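Local coordinates for inactive glucansucrase (Lactobacillus reuteri, PDB 5JBD), which belongs to glycoside hydrolase family 70, with a TIM-barrel core and a bound calcium ion, at residues Y483-K494 with S679-T687; Q564-T572 with Y578-A587. All coordinates share one frame; numbering follows the deposited sequence.

Contact 1 (Y483-K494 with S679-T687); sequences YDAITTLMRARK and SLFSDLGIT
Leu684 is the side chain that helix 483-494 closes around. Its CD2 methyl sits 3.8 Å from Thr487 CG2 and also lies over one face of the Arg491 guanidinium, 3.6 Å from NH2. The bend of the Met490 chain at chi3 (78°) brings CE to Leu684 CB at 3.8 Å and to Ile686 CG1 at 3.7 Å. On the helix, Thr487 OG1 is fixed by a 2.7 Å bond to Tyr483 O, which also takes Thr487 N from the opposite face of its carbonyl plane; this leaves CG2 turned to Leu684 and over the centre of the Tyr483 ring. Both segments belong to the barrel's connections: helix 483-496 comes in the chain after strand 460-464, and helix 678-683 leads into strand 688-691, with strand 652-654 between those two strands in the barrel. Helix 678-683 ends in a Schellman motif, with Gly685 at positive phi (75°) lying against the Lys494 chain. Towards the exposed side the fit slackens. Arg491 runs alongside Asp683, pointing the same way, yet NH1 stays 5.0 Å from OD2, so any attraction between the opposite charges probably acts at a distance, without a salt bridge. Lys494, fully extended, brings NZ no nearer than 4.3 Å to Ser682 O, and a single water bridges the two, accepting from the ammonium and donating to the carbonyl.

Contact 2 (Q564-T572 with Y578-A587); sequences QYRNLIDTT and YDADNSENPA
Asp570 OD2 accepts one side-chain amide from each segment, Asn585 across the contact and Asn567 on its own strand. Asn585 ND2 reaches it on the syn side (3.1 Å, N-H...O 167°), the acceptor lying in its amide plane, while Asn567 ND2 comes in on the anti side. Both stand off the same face of the carboxylate. Ser583 OG lies 3.1 Å from Asp570 OD2, but its one proton could go to a different acceptor, so a third bond is not settled. The second N-H of Asn567 ND2 is donated to Pro586 O, well above that carbonyl's plane; CG anti to the backbone N (chi1 -169°) directs the amide at the loop, between Asp570 and Pro586 O. Asn585 ND2 also donates to Thr600 O.

Backbone bonding across the segments is sparse: Asn567 N donates to Ala587 O at 2.9 Å, and two CA-H...O contacts, Arg566 to Ala587 O and Tyr578 to Leu568 O, supplement it. An inverse gamma turn is centred on Asn567, and waters fill in around it. One links Asn567 O to Ala580 N, and another lies between Arg566 NH1, Asn567 O and Tyr578 O.

Apolar contact is lighter: Ile569 runs beside Tyr578, pointing the same way, with CG1 3.9 Å from CE1. Separately, the Thr572 CG2 methyl packs against two backbone carbonyl oxygens, 3.4 Å from both Asp581 O and Asn582 O.

Segment 578-587 is the loop between strands 576-577 and 588-590, which both pair with strand 564-571 (Thr577 with Asp570, Leu589 with Tyr565). Leu568 and Ile569 form a classic beta bulge opposite Val615 of the antiparallel neighbour 612-618, strand 596-605 touches Glu584 and Asn585, and helix 483-496 packs on Leu568, Ile569 and Tyr578.

Following the chain from the N terminus, the first of the four segments is helix 483-494, reached after several barrel strands. The chain then leaves the barrel for an antiparallel sheet, consistent with domain C of family 70 proteins. Within that excursion contact 2 closes a tight loop, 564-572 returning to 578-587 after only five residues that include strand 576-577. The chain then comes back to the barrel, where 679-687 meets the starting helix and contact 1 closes the 184-residue loop. Contact 2 is therefore nested inside contact 1. Their centres lie 19 Å apart, yet they touch through the helix: Leu489 CD2 meets Ile569 CD1 at 3.7 Å, and Ala492 packs on Leu568, joining barrel to sheet.

Contact 1 (Y483-K494 with S679-T687)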
loop_
_atom_site.group_PDB
_atom_site.type_symbol
_atom_site.label_atom_id
_atom_site.label_comp_id
_atom_site.label_asym_id
_atom_site.label_seq_id
_atom_site.Cartn_x
_atom_site.Cartn_y
_atom_site.Cartn_z
ATOM N N TYR A 483 -9.651 -24.240 1.002
ATOM C CA TYR A 483 -10.214 -24.044 2.359
ATOM C C TYR A 483 -10.031 -25.274 3.265
ATOM O O TYR A 483 -9.588 -25.145 4.423
ATOM C CB TYR A 483 -11.708 -23.635 2.296
ATOM C CG TYR A 483 -12.365 -23.438 3.665
ATOM C CD1 TYR A 483 -12.848 -24.524 4.397
ATOM C CD2 TYR A 483 -12.485 -22.166 4.232
ATOM C CE1 TYR A 483 -13.419 -24.359 5.644
ATOM C CE2 TYR A 483 -13.079 -21.993 5.467
ATOM C CZ TYR A 483 -13.547 -23.088 6.163
ATOM O OH TYR A 483 -14.130 -22.937 7.385
ATOM N N ASP A 484 -10.373 -26.460 2.756
ATOM C CA ASP A 484 -10.361 -27.659 3.602
ATOM C C ASP A 484 -8.939 -27.995 4.076
ATOM O O ASP A 484 -8.722 -28.295 5.259
ATOM C CB ASP A 484 -10.984 -28.861 2.882
ATOM C CG ASP A 484 -12.506 -28.791 2.803
ATOM O OD1 ASP A 484 -13.142 -28.026 3.550
ATOM O OD2 ASP A 484 -13.066 -29.530 1.980
ATOM N N ALA A 485 -7.979 -27.924 3.164
ATOM C CA ALA A 485 -6.594 -28.226 3.489
ATOM C C ALA A 485 -6.030 -27.250 4.499
ATOM O O ALA A 485 -5.473 -27.659 5.520
ATOM C CB ALA A 485 -5.736 -28.212 2.230
ATOM N N ILE A 486 -6.210 -25.957 4.228
ATOM C CA ILE A 486 -5.596 -24.923 5.071
ATOM C C ILE A 486 -6.211 -24.919 6.476
ATOM O O ILE A 486 -5.466 -24.878 7.464
ATOM C CB ILE A 486 -5.617 -23.540 4.407
ATOM C CG1 ILE A 486 -4.851 -23.598 3.077
ATOM C CG2 ILE A 486 -4.993 -22.499 5.334
ATOM C CD1 ILE A 486 -5.030 -22.399 2.176
ATOM N N THR A 487 -7.542 -25.020 6.568
ATOM C CA THR A 487 -8.224 -25.032 7.877
ATOM C C THR A 487 -7.931 -26.287 8.690
ATOM O O THR A 487 -7.806 -26.225 9.920
ATOM C CB THR A 487 -9.743 -24.798 7.767
ATOM O OG1 THR A 487 -10.344 -25.782 6.912
ATOM C CG2 THR A 487 -10.027 -23.408 7.231
ATOM N N THR A 488 -7.796 -27.430 8.020
ATOM C CA THR A 488 -7.317 -28.641 8.697
ATOM C C THR A 488 -5.944 -28.398 9.356
ATOM O O THR A 488 -5.731 -28.749 10.508
ATOM C CB THR A 488 -7.280 -29.847 7.732
ATOM O OG1 THR A 488 -8.584 -30.044 7.196
ATOM C CG2 THR A 488 -6.866 -31.129 8.446
ATOM N N LEU A 489 -5.036 -27.766 8.624
ATOM C CA LEU A 489 -3.712 -27.452 9.163
ATOM C C LEU A 489 -3.786 -26.417 10.304
ATOM O O LEU A 489 -3.046 -26.517 11.298
ATOM C CB LEU A 489 -2.789 -26.954 8.040
ATOM C CG LEU A 489 -2.435 -27.986 6.960
ATOM C CD1 LEU A 489 -1.817 -27.293 5.739
ATOM C CD2 LEU A 489 -1.489 -29.042 7.533
ATOM N N MET A 490 -4.678 -25.437 10.165
ATOM C CA MET A 490 -4.829 -24.375 11.175
ATOM C C MET A 490 -5.307 -24.941 12.519
ATOM O O MET A 490 -4.704 -24.662 13.560
ATOM C CB MET A 490 -5.768 -23.286 10.660
ATOM C CG MET A 490 -5.172 -22.426 9.560
ATOM S SD MET A 490 -6.406 -21.367 8.777
ATOM C CE MET A 490 -6.565 -20.061 10.000
ATOM N N ARG A 491 -6.337 -25.792 12.488
ATOM C CA ARG A 491 -6.854 -26.422 13.708
ATOM C C ARG A 491 -5.814 -27.358 14.331
ATOM O O ARG A 491 -5.634 -27.366 15.555
ATOM C CB ARG A 491 -8.140 -27.214 13.439
ATOM C CG ARG A 491 -9.369 -26.375 13.142
ATOM C CD ARG A 491 -10.556 -27.258 12.771
ATOM N NE ARG A 491 -11.522 -26.530 11.940
ATOM C CZ ARG A 491 -12.642 -25.941 12.374
ATOM N NH1 ARG A 491 -12.993 -25.978 13.657
ATOM N NH2 ARG A 491 -13.432 -25.297 11.506
ATOM N N ALA A 492 -5.147 -28.162 13.493
ATOM C CA ALA A 492 -4.097 -29.064 13.973
ATOM C C ALA A 492 -2.932 -28.307 14.633
ATOM O O ALA A 492 -2.360 -28.776 15.627
ATOM C CB ALA A 492 -3.591 -29.957 12.838
ATOM N N ARG A 493 -2.582 -27.143 14.085
ATOM C CA ARG A 493 -1.510 -26.340 14.660
ATOM C C ARG A 493 -1.784 -26.031 16.134
ATOM O O ARG A 493 -0.892 -26.198 16.987
ATOM C CB ARG A 493 -1.307 -25.044 13.898
ATOM C CG ARG A 493 -0.098 -24.242 14.387
ATOM C CD ARG A 493 0.061 -22.958 13.590
ATOM N NE ARG A 493 1.356 -22.334 13.814
ATOM C CZ ARG A 493 1.626 -21.382 14.711
ATOM N NH1 ARG A 493 0.682 -20.900 15.529
ATOM N NH2 ARG A 493 2.872 -20.925 14.795
ATOM N N LYS A 494 -2.996 -25.553 16.427
ATOM C CA LYS A 494 -3.359 -25.188 17.789
ATOM C C LYS A 494 -3.280 -26.397 18.731
ATOM O O LYS A 494 -2.872 -26.262 19.884
ATOM C CB LYS A 494 -4.757 -24.536 17.840
ATOM C CG LYS A 494 -5.162 -24.094 19.236
ATOM C CD LYS A 494 -6.535 -23.437 19.282
ATOM C CE LYS A 494 -6.812 -22.944 20.696
ATOM N NZ LYS A 494 -8.109 -22.222 20.803
ATOM N N SER A 679 -16.584 -16.421 16.084
ATOM C CA SER A 679 -16.283 -17.725 16.699
ATOM C C SER A 679 -15.523 -18.661 15.757
ATOM O O SER A 679 -14.695 -19.442 16.216
ATOM C CB SER A 679 -17.564 -18.437 17.173
ATOM O OG SER A 679 -18.137 -17.773 18.281
ATOM N N LEU A 680 -15.812 -18.576 14.457
ATOM C CA LEU A 680 -15.066 -19.331 13.444
ATOM C C LEU A 680 -13.571 -19.020 13.507
ATOM O O LEU A 680 -12.747 -19.936 13.529
ATOM C CB LEU A 680 -15.600 -19.056 12.024
ATOM C CG LEU A 680 -14.856 -19.754 10.866
ATOM C CD1 LEU A 680 -14.810 -21.275 11.057
ATOM C CD2 LEU A 680 -15.494 -19.395 9.536
ATOM N N PHE A 681 -13.215 -17.734 13.571
ATOM C CA PHE A 681 -11.784 -17.357 13.562
ATOM C C PHE A 681 -11.058 -17.928 14.789
ATOM O O PHE A 681 -9.918 -18.408 14.691
ATOM C CB PHE A 681 -11.607 -15.835 13.468
ATOM C CG PHE A 681 -12.296 -15.212 12.277
ATOM C CD1 PHE A 681 -11.930 -15.560 10.987
ATOM C CD2 PHE A 681 -13.309 -14.283 12.448
ATOM C CE1 PHE A 681 -12.565 -15.002 9.887
ATOM C CE2 PHE A 681 -13.946 -13.707 11.355
ATOM C CZ PHE A 681 -13.573 -14.072 10.067
ATOM N N SER A 682 -11.728 -17.859 15.944
ATOM C CA SER A 682 -11.254 -18.511 17.170
ATOM C C SER A 682 -11.097 -20.031 16.999
ATOM O O SER A 682 -10.064 -20.599 17.371
ATOM C CB SER A 682 -12.221 -18.240 18.326
ATOM O OG SER A 682 -11.748 -18.855 19.509
ATOM N N ASP A 683 -12.115 -20.667 16.419
ATOM C CA ASP A 683 -12.095 -22.125 16.170
ATOM C C ASP A 683 -10.926 -22.557 15.258
ATOM O O ASP A 683 -10.396 -23.658 15.403
ATOM C CB ASP A 683 -13.435 -22.602 15.564
ATOM C CG ASP A 683 -14.619 -22.471 16.530
ATOM O OD1 ASP A 683 -14.405 -22.138 17.720
ATOM O OD2 ASP A 683 -15.783 -22.654 16.086
ATOM N N LEU A 684 -10.534 -21.677 14.337
ATOM C CA LEU A 684 -9.380 -21.903 13.467
ATOM C C LEU A 684 -8.022 -21.591 14.114
ATOM O O LEU A 684 -6.974 -21.722 13.455
ATOM C CB LEU A 684 -9.547 -21.097 12.174
ATOM C CG LEU A 684 -10.749 -21.477 11.292
ATOM C CD1 LEU A 684 -10.784 -20.600 10.052
ATOM C CD2 LEU A 684 -10.717 -22.947 10.889
ATOM N N GLY A 685 -8.016 -21.191 15.386
ATOM C CA GLY A 685 -6.774 -20.869 16.091
ATOM C C GLY A 685 -6.127 -19.536 15.725
ATOM O O GLY A 685 -4.947 -19.312 16.035
ATOM N N ILE A 686 -6.881 -18.639 15.081
ATOM C CA ILE A 686 -6.379 -17.292 14.782
ATOM C C ILE A 686 -6.354 -16.524 16.097
ATOM O O ILE A 686 -7.348 -16.521 16.836
ATOM C CB ILE A 686 -7.264 -16.562 13.752
ATOM C CG1 ILE A 686 -7.200 -17.282 12.397
ATOM C CG2 ILE A 686 -6.826 -15.122 13.594
ATOM C CD1 ILE A 686 -8.360 -16.973 11.489
ATOM N N THR A 687 -5.206 -15.941 16.423
ATOM C CA THR A 687 -5.062 -15.161 17.654
ATOM C C THR A 687 -4.980 -13.648 17.395
ATOM O O THR A 687 -5.272 -12.855 18.296
ATOM C CB THR A 687 -3.800 -15.594 18.428
ATOM O OG1 THR A 687 -2.641 -15.278 17.658
ATOM C CG2 THR A 687 -3.816 -17.086 18.751
HETATM O O HOH W 1 -9.808 -23.105 19.048
#

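Contact 2 (Q564-T572 with Y578-A587)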
loop_
_atom_site.group_PDB
_atom_site.type_symbol
_atom_site.label_atom_id
_atom_site.label_comp_id
_atom_site.label_asym_id
_atom_site.label_seq_id
_atom_site.Cartn_x
_atom_site.Cartn_y
_atom_site.Cartn_z
ATOM N N GLN A 564 0.897 -44.271 18.627
ATOM C CA GLN A 564 -0.020 -44.224 17.488
ATOM C C GLN A 564 -0.138 -42.814 16.929
ATOM O O GLN A 564 -0.340 -41.863 17.688
ATOM C CB GLN A 564 -1.407 -44.689 17.914
ATOM C CG GLN A 564 -1.413 -46.093 18.487
ATOM C CD GLN A 564 -2.806 -46.655 18.619
ATOM O OE1 GLN A 564 -3.789 -45.920 18.733
ATOM N NE2 GLN A 564 -2.903 -47.968 18.558
ATOM N N TYR A 565 -0.016 -42.696 15.607
ATOM C CA TYR A 565 -0.156 -41.428 14.883
ATOM C C TYR A 565 -1.296 -41.512 13.880
ATOM O O TYR A 565 -1.478 -42.536 13.215
ATOM C CB TYR A 565 1.169 -41.058 14.194
ATOM C CG TYR A 565 2.126 -40.448 15.170
ATOM C CD1 TYR A 565 2.887 -41.240 16.006
ATOM C CD2 TYR A 565 2.186 -39.061 15.326
ATOM C CE1 TYR A 565 3.733 -40.684 16.936
ATOM C CE2 TYR A 565 3.025 -38.486 16.258
ATOM C CZ TYR A 565 3.793 -39.297 17.060
ATOM O OH TYR A 565 4.630 -38.737 17.972
ATOM N N ARG A 566 -2.066 -40.434 13.791
ATOM C CA ARG A 566 -3.169 -40.338 12.860
ATOM C C ARG A 566 -2.707 -39.707 11.553
ATOM O O ARG A 566 -1.962 -38.723 11.552
ATOM C CB ARG A 566 -4.302 -39.485 13.469
ATOM C CG ARG A 566 -5.544 -39.416 12.590
ATOM C CD ARG A 566 -6.763 -38.919 13.354
ATOM N NE ARG A 566 -6.718 -37.475 13.633
ATOM C CZ ARG A 566 -7.287 -36.508 12.896
ATOM N NH1 ARG A 566 -7.961 -36.773 11.772
ATOM N NH2 ARG A 566 -7.181 -35.240 13.289
ATOM N N ASN A 567 -3.207 -40.251 10.453
ATOM C CA ASN A 567 -2.945 -39.751 9.113
ATOM C C ASN A 567 -3.840 -38.534 8.867
ATOM O O ASN A 567 -4.950 -38.650 8.331
ATOM C CB ASN A 567 -3.248 -40.869 8.098
ATOM C CG ASN A 567 -2.755 -40.557 6.701
ATOM O OD1 ASN A 567 -2.377 -39.441 6.393
ATOM N ND2 ASN A 567 -2.764 -41.577 5.835
ATOM N N LEU A 568 -3.351 -37.363 9.255
ATOM C CA LEU A 568 -4.139 -36.129 9.142
ATOM C C LEU A 568 -4.409 -35.731 7.695
ATOM O O LEU A 568 -5.548 -35.412 7.335
ATOM C CB LEU A 568 -3.436 -34.972 9.844
ATOM C CG LEU A 568 -4.273 -33.689 10.002
ATOM C CD1 LEU A 568 -5.210 -33.824 11.187
ATOM C CD2 LEU A 568 -3.366 -32.491 10.193
ATOM N N ILE A 569 -3.355 -35.692 6.890
ATOM C CA ILE A 569 -3.459 -35.419 5.455
ATOM C C ILE A 569 -2.529 -36.375 4.718
ATOM O O ILE A 569 -1.384 -36.538 5.117
ATOM C CB ILE A 569 -3.041 -33.974 5.093
ATOM C CG1 ILE A 569 -3.891 -32.949 5.858
ATOM C CG2 ILE A 569 -3.145 -33.746 3.580
ATOM C CD1 ILE A 569 -3.471 -31.509 5.640
ATOM N N ASP A 570 -3.019 -36.965 3.629
ATOM C CA ASP A 570 -2.207 -37.789 2.730
ATOM C C ASP A 570 -2.593 -37.435 1.290
ATOM O O ASP A 570 -3.664 -36.865 1.048
ATOM C CB ASP A 570 -2.425 -39.283 3.023
ATOM C CG ASP A 570 -1.206 -40.169 2.668
ATOM O OD1 ASP A 570 -0.304 -39.736 1.918
ATOM O OD2 ASP A 570 -1.176 -41.331 3.131
ATOM N N THR A 571 -1.715 -37.756 0.344
ATOM C CA THR A 571 -1.928 -37.427 -1.069
ATOM C C THR A 571 -2.540 -38.628 -1.815
ATOM O O THR A 571 -2.149 -39.773 -1.572
ATOM C CB THR A 571 -0.606 -36.972 -1.728
ATOM O OG1 THR A 571 -0.042 -35.889 -0.968
ATOM C CG2 THR A 571 -0.819 -36.509 -3.140
ATOM N N THR A 572 -3.479 -38.338 -2.726
ATOM C CA THR A 572 -4.091 -39.337 -3.632
ATOM C C THR A 572 -3.858 -38.910 -5.078
ATOM O O THR A 572 -3.399 -37.796 -5.333
ATOM C CB THR A 572 -5.620 -39.453 -3.421
ATOM O OG1 THR A 572 -6.247 -38.229 -3.827
ATOM C CG2 THR A 572 -5.955 -39.758 -1.968
ATOM N N TYR A 578 -8.391 -36.914 4.039
ATOM C CA TYR A 578 -8.364 -36.600 5.482
ATOM C C TYR A 578 -8.763 -37.799 6.340
ATOM O O TYR A 578 -8.794 -37.693 7.565
ATOM C CB TYR A 578 -9.274 -35.380 5.769
ATOM C CG TYR A 578 -8.917 -34.228 4.867
ATOM C CD1 TYR A 578 -7.808 -33.442 5.138
ATOM C CD2 TYR A 578 -9.638 -33.962 3.686
ATOM C CE1 TYR A 578 -7.431 -32.401 4.292
ATOM C CE2 TYR A 578 -9.262 -32.917 2.836
ATOM C CZ TYR A 578 -8.151 -32.135 3.153
ATOM O OH TYR A 578 -7.721 -31.098 2.344
ATOM N N ASP A 579 -9.065 -38.935 5.694
ATOM C CA ASP A 579 -9.357 -40.190 6.395
ATOM C C ASP A 579 -8.657 -41.382 5.738
ATOM O O ASP A 579 -9.183 -42.495 5.757
ATOM C CB ASP A 579 -10.887 -40.415 6.497
ATOM C CG ASP A 579 -11.590 -40.482 5.125
ATOM O OD1 ASP A 579 -10.986 -40.104 4.092
ATOM O OD2 ASP A 579 -12.774 -40.893 5.086
ATOM N N ALA A 580 -7.473 -41.144 5.165
ATOM C CA ALA A 580 -6.661 -42.192 4.530
ATOM C C ALA A 580 -7.452 -43.006 3.490
ATOM O O ALA A 580 -7.361 -44.228 3.445
ATOM C CB ALA A 580 -6.063 -43.105 5.593
ATOM N N ASP A 581 -8.229 -42.303 2.672
ATOM C CA ASP A 581 -9.026 -42.928 1.616
ATOM C C ASP A 581 -8.253 -42.885 0.290
ATOM O O ASP A 581 -8.014 -41.812 -0.269
ATOM C CB ASP A 581 -10.384 -42.221 1.477
ATOM C CG ASP A 581 -11.369 -42.991 0.588
ATOM O OD1 ASP A 581 -11.084 -44.150 0.236
ATOM O OD2 ASP A 581 -12.429 -42.429 0.246
ATOM N N ASN A 582 -7.850 -44.061 -0.183
ATOM C CA ASN A 582 -7.143 -44.232 -1.456
ATOM C C ASN A 582 -5.742 -43.574 -1.465
ATOM O O ASN A 582 -5.286 -43.090 -2.498
ATOM C CB ASN A 582 -8.031 -43.743 -2.624
ATOM C CG ASN A 582 -7.783 -44.497 -3.936
ATOM O OD1 ASN A 582 -7.297 -45.632 -3.950
ATOM N ND2 ASN A 582 -8.134 -43.857 -5.053
ATOM N N SER A 583 -5.073 -43.576 -0.309
ATOM C CA SER A 583 -3.692 -43.115 -0.191
ATOM C C SER A 583 -2.756 -44.304 0.072
ATOM O O SER A 583 -3.207 -45.439 0.267
ATOM C CB SER A 583 -3.570 -42.076 0.929
ATOM O OG SER A 583 -3.852 -42.664 2.191
ATOM N N GLU A 584 -1.456 -44.034 0.079
ATOM C CA GLU A 584 -0.442 -45.082 0.282
ATOM C C GLU A 584 -0.377 -45.598 1.712
ATOM O O GLU A 584 0.137 -46.680 1.942
ATOM C CB GLU A 584 0.937 -44.576 -0.119
ATOM C CG GLU A 584 1.065 -44.209 -1.587
ATOM C CD GLU A 584 2.300 -43.365 -1.853
ATOM O OE1 GLU A 584 2.309 -42.153 -1.520
ATOM O OE2 GLU A 584 3.268 -43.923 -2.396
ATOM N N ASN A 585 -0.880 -44.824 2.671
ATOM C CA ASN A 585 -0.806 -45.173 4.094
ATOM C C ASN A 585 -2.207 -45.283 4.703
ATOM O O ASN A 585 -3.130 -44.596 4.257
ATOM C CB ASN A 585 -0.008 -44.104 4.839
ATOM C CG ASN A 585 1.364 -43.878 4.224
ATOM O OD1 ASN A 585 2.301 -44.637 4.478
ATOM N ND2 ASN A 585 1.489 -42.831 3.411
ATOM N N PRO A 586 -2.366 -46.126 5.741
ATOM C CA PRO A 586 -3.663 -46.285 6.409
ATOM C C PRO A 586 -3.950 -45.142 7.412
ATOM O O PRO A 586 -3.135 -44.215 7.550
ATOM C CB PRO A 586 -3.505 -47.633 7.118
ATOM C CG PRO A 586 -2.065 -47.640 7.511
ATOM C CD PRO A 586 -1.325 -46.939 6.400
ATOM N N ALA A 587 -5.092 -45.220 8.100
ATOM C CA ALA A 587 -5.553 -44.144 8.997
ATOM C C ALA A 587 -4.651 -43.923 10.213
ATOM O O ALA A 587 -4.546 -42.799 10.718
ATOM C CB ALA A 587 -6.979 -44.426 9.461
HETATM O O HOH W 2 -7.735 -35.624 9.129
HETATM O O HOH W 3 -7.314 -38.859 9.913
HETATM O O HOH W 4 -5.756 -38.893 5.615
HETATM O O HOH W 5 -0.181 -41.354 -0.331
#